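Local coordinates for N-acetylglucosamine 2-epimerase (Xylella fastidiosa, PDB 3GT5), which is probably a sugar isomerase or epimerase of the N-acylglucosamine 2-epimerase family, at residues Glu145-Tyr156 / Arg197-Arg208. Residues are numbered along the deposited sequence; the frame is centred on the assembly and turned at random.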
ATOM      1  N   GLU A 145     -15.294  10.512  -9.504  1.00 19.67           N
ATOM      2  CA  GLU A 145     -15.717  10.780 -10.899  1.00 20.73           C
ATOM      3  C   GLU A 145     -15.905  12.268 -11.146  1.00 21.31           C
ATOM      4  O   GLU A 145     -15.632  12.773 -12.225  1.00 21.28           O
ATOM      5  CB  GLU A 145     -17.055  10.083 -11.205  1.00 21.31           C
ATOM      6  CG  GLU A 145     -16.972   8.540 -11.409  1.00 25.65           C
ATOM      7  CD  GLU A 145     -15.989   8.040 -12.474  1.00 28.25           C
ATOM      8  OE1 GLU A 145     -16.347   7.843 -13.661  1.00 31.29           O
ATOM      9  OE2 GLU A 145     -14.852   7.750 -12.093  1.00 27.47           O
ATOM     10  N   ARG A 146     -16.437  12.962 -10.152  1.00 21.04           N
ATOM     11  CA  ARG A 146     -16.744  14.393 -10.261  1.00 22.26           C
ATOM     12  C   ARG A 146     -15.477  15.215 -10.391  1.00 21.41           C
ATOM     13  O   ARG A 146     -15.449  16.143 -11.184  1.00 21.63           O
ATOM     14  CB  ARG A 146     -17.540  14.837  -9.027  1.00 23.48           C
ATOM     15  CG  ARG A 146     -18.089  16.277  -8.952  1.00 27.96           C
ATOM     16  CD  ARG A 146     -19.105  16.367  -7.757  1.00 33.77           C
ATOM     17  NE  ARG A 146     -20.195  15.384  -7.961  1.00 38.90           N
ATOM     18  CZ  ARG A 146     -20.491  14.288  -7.225  1.00 38.07           C
ATOM     19  NH1 ARG A 146     -19.852  13.943  -6.075  1.00 34.50           N
ATOM     20  NH2 ARG A 146     -21.497  13.519  -7.666  1.00 36.70           N
ATOM     21  N   HIS A 147     -14.435  14.891  -9.621  1.00 20.51           N
ATOM     22  CA  HIS A 147     -13.259  15.762  -9.548  1.00 19.30           C
ATOM     23  C   HIS A 147     -11.951  15.191 -10.079  1.00 17.92           C
ATOM     24  O   HIS A 147     -11.138  15.935 -10.656  1.00 20.04           O
ATOM     25  CB  HIS A 147     -13.013  16.204  -8.112  1.00 19.29           C
ATOM     26  CG  HIS A 147     -14.154  16.944  -7.496  1.00 20.97           C
ATOM     27  ND1 HIS A 147     -14.573  18.186  -7.942  1.00 23.04           N
ATOM     28  CD2 HIS A 147     -14.919  16.648  -6.417  1.00 24.06           C
ATOM     29  CE1 HIS A 147     -15.557  18.613  -7.163  1.00 22.84           C
ATOM     30  NE2 HIS A 147     -15.790  17.698  -6.235  1.00 23.53           N
ATOM     31  N   PHE A 148     -11.690  13.912  -9.823  1.00 16.22           N
ATOM     32  CA  PHE A 148     -10.374  13.359 -10.062  1.00 15.61           C
ATOM     33  C   PHE A 148     -10.194  12.593 -11.377  1.00 16.66           C
ATOM     34  O   PHE A 148      -9.129  12.541 -11.939  1.00 17.07           O
ATOM     35  CB  PHE A 148      -9.995  12.423  -8.902  1.00 15.74           C
ATOM     36  CG  PHE A 148      -9.712  13.129  -7.636  1.00 17.66           C
ATOM     37  CD1 PHE A 148      -8.400  13.452  -7.278  1.00 16.67           C
ATOM     38  CD2 PHE A 148     -10.740  13.473  -6.779  1.00 19.30           C
ATOM     39  CE1 PHE A 148      -8.125  14.101  -6.125  1.00 19.16           C
ATOM     40  CE2 PHE A 148     -10.458  14.159  -5.580  1.00 20.57           C
ATOM     41  CZ  PHE A 148      -9.154  14.463  -5.259  1.00 19.56           C
ATOM     42  N   TRP A 149     -11.236  11.914 -11.838  1.00 17.64           N
ATOM     43  CA  TRP A 149     -11.122  11.054 -12.996  1.00 17.68           C
ATOM     44  C   TRP A 149     -10.898  11.851 -14.275  1.00 19.09           C
ATOM     45  O   TRP A 149     -11.577  12.858 -14.522  1.00 19.43           O
ATOM     46  CB  TRP A 149     -12.382  10.220 -13.117  1.00 17.78           C
ATOM     47  CG  TRP A 149     -12.381   9.276 -14.250  1.00 16.56           C
ATOM     48  CD1 TRP A 149     -13.335   9.210 -15.223  1.00 20.86           C
ATOM     49  CD2 TRP A 149     -11.471   8.176 -14.508  1.00 17.14           C
ATOM     50  NE1 TRP A 149     -13.058   8.191 -16.092  1.00 19.45           N
ATOM     51  CE2 TRP A 149     -11.917   7.541 -15.679  1.00 17.55           C
ATOM     52  CE3 TRP A 149     -10.308   7.694 -13.883  1.00 16.08           C
ATOM     53  CZ2 TRP A 149     -11.268   6.426 -16.231  1.00 18.41           C
ATOM     54  CZ3 TRP A 149      -9.668   6.587 -14.431  1.00 16.45           C
ATOM     55  CH2 TRP A 149     -10.152   5.956 -15.582  1.00 18.50           C
ATOM     56  N   ASP A 150      -9.949  11.417 -15.087  1.00 18.10           N
ATOM     57  CA  ASP A 150      -9.716  12.038 -16.410  1.00 20.29           C
ATOM     58  C   ASP A 150      -9.915  10.967 -17.476  1.00 21.31           C
ATOM     59  O   ASP A 150      -8.968  10.237 -17.860  1.00 20.06           O
ATOM     60  CB  ASP A 150      -8.296  12.614 -16.409  1.00 20.86           C
ATOM     61  CG  ASP A 150      -8.006  13.563 -17.569  1.00 26.46           C
ATOM     62  OD1 ASP A 150      -8.804  13.714 -18.520  1.00 31.02           O
ATOM     63  OD2 ASP A 150      -6.896  14.120 -17.484  1.00 34.50           O
ATOM     64  N   ALA A 151     -11.140  10.874 -17.999  1.00 22.11           N
ATOM     65  CA  ALA A 151     -11.474   9.796 -18.954  1.00 23.50           C
ATOM     66  C   ALA A 151     -10.556   9.720 -20.195  1.00 23.75           C
ATOM     67  O   ALA A 151     -10.264   8.634 -20.694  1.00 25.25           O
ATOM     68  CB  ALA A 151     -12.934   9.964 -19.403  1.00 24.14           C
ATOM     69  N   GLU A 152     -10.056  10.863 -20.647  1.00 22.87           N
ATOM     70  CA  GLU A 152      -9.239  10.962 -21.851  1.00 23.83           C
ATOM     71  C   GLU A 152      -7.934  10.147 -21.685  1.00 21.75           C
ATOM     72  O   GLU A 152      -7.416   9.557 -22.647  1.00 22.06           O
ATOM     73  CB  GLU A 152      -8.963  12.463 -22.122  1.00 25.19           C
ATOM     74  CG  GLU A 152      -7.739  12.801 -22.910  1.00 30.54           C
ATOM     75  CD  GLU A 152      -7.706  14.258 -23.380  1.00 34.88           C
ATOM     76  OE1 GLU A 152      -7.929  15.190 -22.577  1.00 36.51           O
ATOM     77  OE2 GLU A 152      -7.410  14.471 -24.570  1.00 41.72           O
ATOM     78  N   TYR A 153      -7.420  10.131 -20.452  1.00 19.46           N
ATOM     79  CA  TYR A 153      -6.196   9.414 -20.125  1.00 18.84           C
ATOM     80  C   TYR A 153      -6.427   8.054 -19.447  1.00 18.76           C
ATOM     81  O   TYR A 153      -5.531   7.226 -19.425  1.00 18.71           O
ATOM     82  CB  TYR A 153      -5.293  10.265 -19.298  1.00 18.75           C
ATOM     83  CG  TYR A 153      -4.732  11.440 -20.051  1.00 18.97           C
ATOM     84  CD1 TYR A 153      -3.669  11.282 -20.942  1.00 24.08           C
ATOM     85  CD2 TYR A 153      -5.284  12.681 -19.928  1.00 20.28           C
ATOM     86  CE1 TYR A 153      -3.143  12.405 -21.647  1.00 23.36           C
ATOM     87  CE2 TYR A 153      -4.787  13.777 -20.661  1.00 20.53           C
ATOM     88  CZ  TYR A 153      -3.730  13.635 -21.467  1.00 23.35           C
ATOM     89  OH  TYR A 153      -3.234  14.760 -22.129  1.00 23.92           O
ATOM     90  N   GLY A 154      -7.621   7.813 -18.943  1.00 17.45           N
ATOM     91  CA  GLY A 154      -7.914   6.580 -18.195  1.00 18.36           C
ATOM     92  C   GLY A 154      -7.215   6.485 -16.840  1.00 16.52           C
ATOM     93  O   GLY A 154      -6.924   5.378 -16.346  1.00 15.64           O
ATOM     94  N   LEU A 155      -6.914   7.656 -16.283  1.00 16.58           N
ATOM     95  CA  LEU A 155      -6.222   7.814 -14.993  1.00 16.73           C
ATOM     96  C   LEU A 155      -6.744   8.972 -14.132  1.00 16.30           C
ATOM     97  O   LEU A 155      -7.277   9.962 -14.663  1.00 17.35           O
ATOM     98  CB  LEU A 155      -4.724   8.031 -15.267  1.00 17.18           C
ATOM     99  CG  LEU A 155      -4.001   6.893 -15.949  1.00 16.44           C
ATOM    100  CD1 LEU A 155      -2.663   7.348 -16.545  1.00 16.65           C
ATOM    101  CD2 LEU A 155      -3.824   5.746 -14.956  1.00 17.43           C
ATOM    102  N   TYR A 156      -6.536   8.896 -12.805  1.00 14.06           N
ATOM    103  CA  TYR A 156      -6.927   9.926 -11.882  1.00 14.95           C
ATOM    104  C   TYR A 156      -5.822  10.972 -11.769  1.00 16.03           C
ATOM    105  O   TYR A 156      -4.612  10.637 -11.750  1.00 15.84           O
ATOM    106  CB  TYR A 156      -7.219   9.344 -10.478  1.00 13.57           C
ATOM    107  CG  TYR A 156      -8.434   8.437 -10.455  1.00 14.78           C
ATOM    108  CD1 TYR A 156      -9.727   8.952 -10.331  1.00 16.40           C
ATOM    109  CD2 TYR A 156      -8.298   7.065 -10.586  1.00 15.34           C
ATOM    110  CE1 TYR A 156     -10.833   8.105 -10.356  1.00 15.77           C
ATOM    111  CE2 TYR A 156      -9.395   6.234 -10.582  1.00 15.37           C
ATOM    112  CZ  TYR A 156     -10.636   6.748 -10.453  1.00 15.59           C
ATOM    113  OH  TYR A 156     -11.686   5.868 -10.455  1.00 20.10           O
ATOM    114  N   ARG A 197     -12.661  -0.718 -13.575  1.00 15.95           N
ATOM    115  CA  ARG A 197     -11.831   0.488 -13.364  1.00 16.00           C
ATOM    116  C   ARG A 197     -10.447   0.066 -12.928  1.00 15.89           C
ATOM    117  O   ARG A 197      -9.435   0.667 -13.341  1.00 16.12           O
ATOM    118  CB  ARG A 197     -12.489   1.414 -12.379  1.00 14.83           C
ATOM    119  CG  ARG A 197     -11.735   2.683 -12.075  1.00 17.18           C
ATOM    120  CD  ARG A 197     -11.459   3.521 -13.296  1.00 17.94           C
ATOM    121  NE  ARG A 197     -12.651   3.864 -14.061  1.00 17.58           N
ATOM    122  CZ  ARG A 197     -13.432   4.919 -13.862  1.00 17.84           C
ATOM    123  NH1 ARG A 197     -13.236   5.779 -12.863  1.00 18.25           N
ATOM    124  NH2 ARG A 197     -14.464   5.110 -14.690  1.00 20.89           N
ATOM    125  N   ALA A 198     -10.374  -0.939 -12.065  1.00 15.93           N
ATOM    126  CA  ALA A 198      -9.033  -1.468 -11.695  1.00 16.67           C
ATOM    127  C   ALA A 198      -8.237  -1.916 -12.882  1.00 16.27           C
ATOM    128  O   ALA A 198      -7.020  -1.656 -12.998  1.00 15.55           O
ATOM    129  CB  ALA A 198      -9.157  -2.627 -10.651  1.00 15.61           C
ATOM    130  N   LEU A 199      -8.893  -2.607 -13.817  1.00 15.35           N
ATOM    131  CA  LEU A 199      -8.219  -3.096 -15.002  1.00 16.37           C
ATOM    132  C   LEU A 199      -7.742  -1.979 -15.901  1.00 15.47           C
ATOM    133  O   LEU A 199      -6.639  -2.105 -16.463  1.00 17.29           O
ATOM    134  CB  LEU A 199      -9.115  -4.067 -15.809  1.00 16.86           C
ATOM    135  CG  LEU A 199      -8.417  -4.698 -17.031  1.00 17.67           C
ATOM    136  CD1 LEU A 199      -7.252  -5.608 -16.640  1.00 18.59           C
ATOM    137  CD2 LEU A 199      -9.480  -5.437 -17.951  1.00 21.72           C
ATOM    138  N   VAL A 200      -8.586  -0.962 -16.106  1.00 15.98           N
ATOM    139  CA  VAL A 200      -8.215   0.232 -16.915  1.00 16.78           C
ATOM    140  C   VAL A 200      -6.931   0.890 -16.329  1.00 15.33           C
ATOM    141  O   VAL A 200      -5.966   1.149 -17.066  1.00 15.95           O
ATOM    142  CB  VAL A 200      -9.332   1.287 -17.007  1.00 18.12           C
ATOM    143  CG1 VAL A 200      -8.806   2.607 -17.690  1.00 22.36           C
ATOM    144  CG2 VAL A 200     -10.568   0.751 -17.768  1.00 21.43           C
ATOM    145  N   LEU A 201      -6.921   1.095 -15.026  1.00 15.06           N
ATOM    146  CA  LEU A 201      -5.764   1.714 -14.333  1.00 14.50           C
ATOM    147  C   LEU A 201      -4.517   0.862 -14.540  1.00 15.37           C
ATOM    148  O   LEU A 201      -3.437   1.392 -14.875  1.00 15.17           O
ATOM    149  CB  LEU A 201      -6.034   1.869 -12.839  1.00 15.20           C
ATOM    150  CG  LEU A 201      -7.148   2.796 -12.364  1.00 15.34           C
ATOM    151  CD1 LEU A 201      -7.338   2.704 -10.814  1.00 16.67           C
ATOM    152  CD2 LEU A 201      -6.932   4.265 -12.813  1.00 17.03           C
ATOM    153  N   ALA A 202      -4.633  -0.456 -14.321  1.00 14.88           N
ATOM    154  CA  ALA A 202      -3.489  -1.358 -14.598  1.00 15.63           C
ATOM    155  C   ALA A 202      -2.967  -1.301 -16.040  1.00 16.08           C
ATOM    156  O   ALA A 202      -1.778  -1.238 -16.282  1.00 15.53           O
ATOM    157  CB  ALA A 202      -3.813  -2.818 -14.208  1.00 15.00           C
ATOM    158  N   ASP A 203      -3.872  -1.283 -17.003  1.00 15.62           N
ATOM    159  CA  ASP A 203      -3.484  -1.216 -18.390  1.00 17.38           C
ATOM    160  C   ASP A 203      -2.740   0.093 -18.693  1.00 16.64           C
ATOM    161  O   ASP A 203      -1.630   0.089 -19.280  1.00 16.96           O
ATOM    162  CB  ASP A 203      -4.713  -1.316 -19.250  1.00 18.07           C
ATOM    163  CG  ASP A 203      -4.400  -1.024 -20.715  1.00 25.46           C
ATOM    164  OD1 ASP A 203      -3.509  -1.667 -21.267  1.00 25.06           O
ATOM    165  OD2 ASP A 203      -4.989  -0.051 -21.273  1.00 36.33           O
ATOM    166  N   ARG A 204      -3.314   1.197 -18.252  1.00 15.89           N
ATOM    167  CA  ARG A 204      -2.732   2.521 -18.547  1.00 16.93           C
ATOM    168  C   ARG A 204      -1.358   2.660 -17.895  1.00 16.92           C
ATOM    169  O   ARG A 204      -0.403   3.139 -18.527  1.00 17.48           O
ATOM    170  CB  ARG A 204      -3.648   3.646 -18.096  1.00 16.74           C
ATOM    171  CG  ARG A 204      -4.959   3.752 -18.843  1.00 20.24           C
ATOM    172  CD  ARG A 204      -4.811   3.893 -20.342  1.00 24.17           C
ATOM    173  NE  ARG A 204      -6.160   4.118 -20.894  1.00 27.86           N
ATOM    174  CZ  ARG A 204      -7.016   3.145 -21.193  1.00 28.95           C
ATOM    175  NH1 ARG A 204      -6.650   1.883 -21.063  1.00 31.78           N
ATOM    176  NH2 ARG A 204      -8.244   3.430 -21.651  1.00 28.12           N
ATOM    177  N   ILE A 205      -1.239   2.258 -16.646  1.00 15.57           N
ATOM    178  CA  ILE A 205       0.080   2.392 -15.963  1.00 16.19           C
ATOM    179  C   ILE A 205       1.112   1.335 -16.445  1.00 16.78           C
ATOM    180  O   ILE A 205       2.267   1.674 -16.795  1.00 15.98           O
ATOM    181  CB  ILE A 205      -0.069   2.316 -14.432  1.00 15.90           C
ATOM    182  CG1 ILE A 205      -0.942   3.452 -13.879  1.00 16.16           C
ATOM    183  CG2 ILE A 205       1.339   2.320 -13.725  1.00 17.36           C
ATOM    184  CD1 ILE A 205      -0.407   4.935 -14.074  1.00 19.30           C
ATOM    185  N   THR A 206       0.781   0.048 -16.358  1.00 15.69           N
ATOM    186  CA  THR A 206       1.798  -0.998 -16.551  1.00 16.73           C
ATOM    187  C   THR A 206       2.107  -1.280 -18.037  1.00 17.07           C
ATOM    188  O   THR A 206       3.088  -1.890 -18.304  1.00 17.71           O
ATOM    189  CB  THR A 206       1.491  -2.306 -15.819  1.00 16.74           C
ATOM    190  OG1 THR A 206       0.374  -2.960 -16.483  1.00 16.48           O
ATOM    191  CG2 THR A 206       1.196  -2.049 -14.352  1.00 16.97           C
ATOM    192  N   ARG A 207       1.259  -0.810 -18.958  1.00 17.90           N
ATOM    193  CA  ARG A 207       1.516  -0.920 -20.389  1.00 18.53           C
ATOM    194  C   ARG A 207       1.826   0.427 -21.006  1.00 18.57           C
ATOM    195  O   ARG A 207       2.984   0.642 -21.399  1.00 19.33           O
ATOM    196  CB  ARG A 207       0.392  -1.660 -21.109  1.00 18.30           C
ATOM    197  CG  ARG A 207       0.243  -3.080 -20.582  1.00 19.09           C
ATOM    198  CD  ARG A 207      -0.247  -4.068 -21.655  1.00 20.95           C
ATOM    199  NE  ARG A 207      -1.622  -3.794 -21.964  1.00 21.99           N
ATOM    200  CZ  ARG A 207      -2.360  -4.489 -22.823  1.00 22.71           C
ATOM    201  NH1 ARG A 207      -3.624  -4.149 -22.989  1.00 22.89           N
ATOM    202  NH2 ARG A 207      -1.838  -5.485 -23.532  1.00 23.55           N
ATOM    203  N   ARG A 208       0.857   1.337 -21.089  1.00 18.70           N
ATOM    204  CA  ARG A 208       1.120   2.616 -21.754  1.00 17.99           C
ATOM    205  C   ARG A 208       2.215   3.448 -21.101  1.00 18.58           C
ATOM    206  O   ARG A 208       3.145   3.888 -21.788  1.00 18.95           O
ATOM    207  CB  ARG A 208      -0.133   3.452 -21.848  1.00 18.66           C
ATOM    208  CG  ARG A 208      -0.002   4.547 -22.873  1.00 22.53           C
ATOM    209  CD  ARG A 208      -1.264   5.422 -22.843  1.00 27.19           C
ATOM    210  NE  ARG A 208      -1.468   6.111 -21.553  1.00 29.88           N
ATOM    211  CZ  ARG A 208      -2.612   6.695 -21.173  1.00 32.56           C
ATOM    212  NH1 ARG A 208      -3.680   6.689 -21.982  1.00 32.88           N
ATOM    213  NH2 ARG A 208      -2.709   7.280 -19.982  1.00 30.83           N
TER
HETATM  214  O   HOH W   1      -9.103   6.237 -21.540  1.00 29.74           O
HETATM  215  O   HOH W   2      -6.708   6.571 -22.261  1.00 33.51           O
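The guanidinium of Arg197 lies flat on one face of the Trp149 indole, the two planes 4° apart and Arg197 CZ 3.6 Å from the centroid of the six-membered ring, a cation-pi stack. Bends at chi2 (58°) and chi3 fold the arginine chain over the ring, so that CD adds a CH-pi contact on the same face. Two acceptors lie close to the guanidinium plane and fix its rotation: Glu145 OE2 receives NH1 at 2.7 Å on its syn side, forming a salt bridge, and Tyr156 OH takes a hydrogen bond from the same Arg197 NH1 at 2.9 Å. Acid and hydroxyl together thus hold the group flat against the indole.

Next to the stack the packing is close and apolar. Leu201 CD2 meets the edge of the Trp149 ring and also lies 3.8 Å from Tyr156 CD2, while Leu155 CD2 reaches Ile205 CD1 at 3.6 Å. Gly154, at positive phi, lets its backbone lie against Val200 and Arg204, with Gly154 O 3.6 Å from Val200 CG1; this buried carbonyl oxygen has no polar partner.

At the hairpin turn the contact becomes polar and partly water-mediated. Arg208 NH2 donates to Tyr153 O at 2.9 Å, in the carbonyl plane and on a lone pair, though the N-H...O angle is only 139°. One water joins Ala151 O to Arg204 NH2; a second links Glu152 O with Arg204 NE.

Asp150 N bonds to Leu155 O, pairing strands 149-150 and 155-160 as the hairpin at the margin of an antiparallel sheet. This hairpin packs on helix 192-211, with helix 172-189 touching Leu155, Tyr156 and Leu201, and helix 247-263 meeting Ala202 and Ile205 within the alpha-helical barrel of the family.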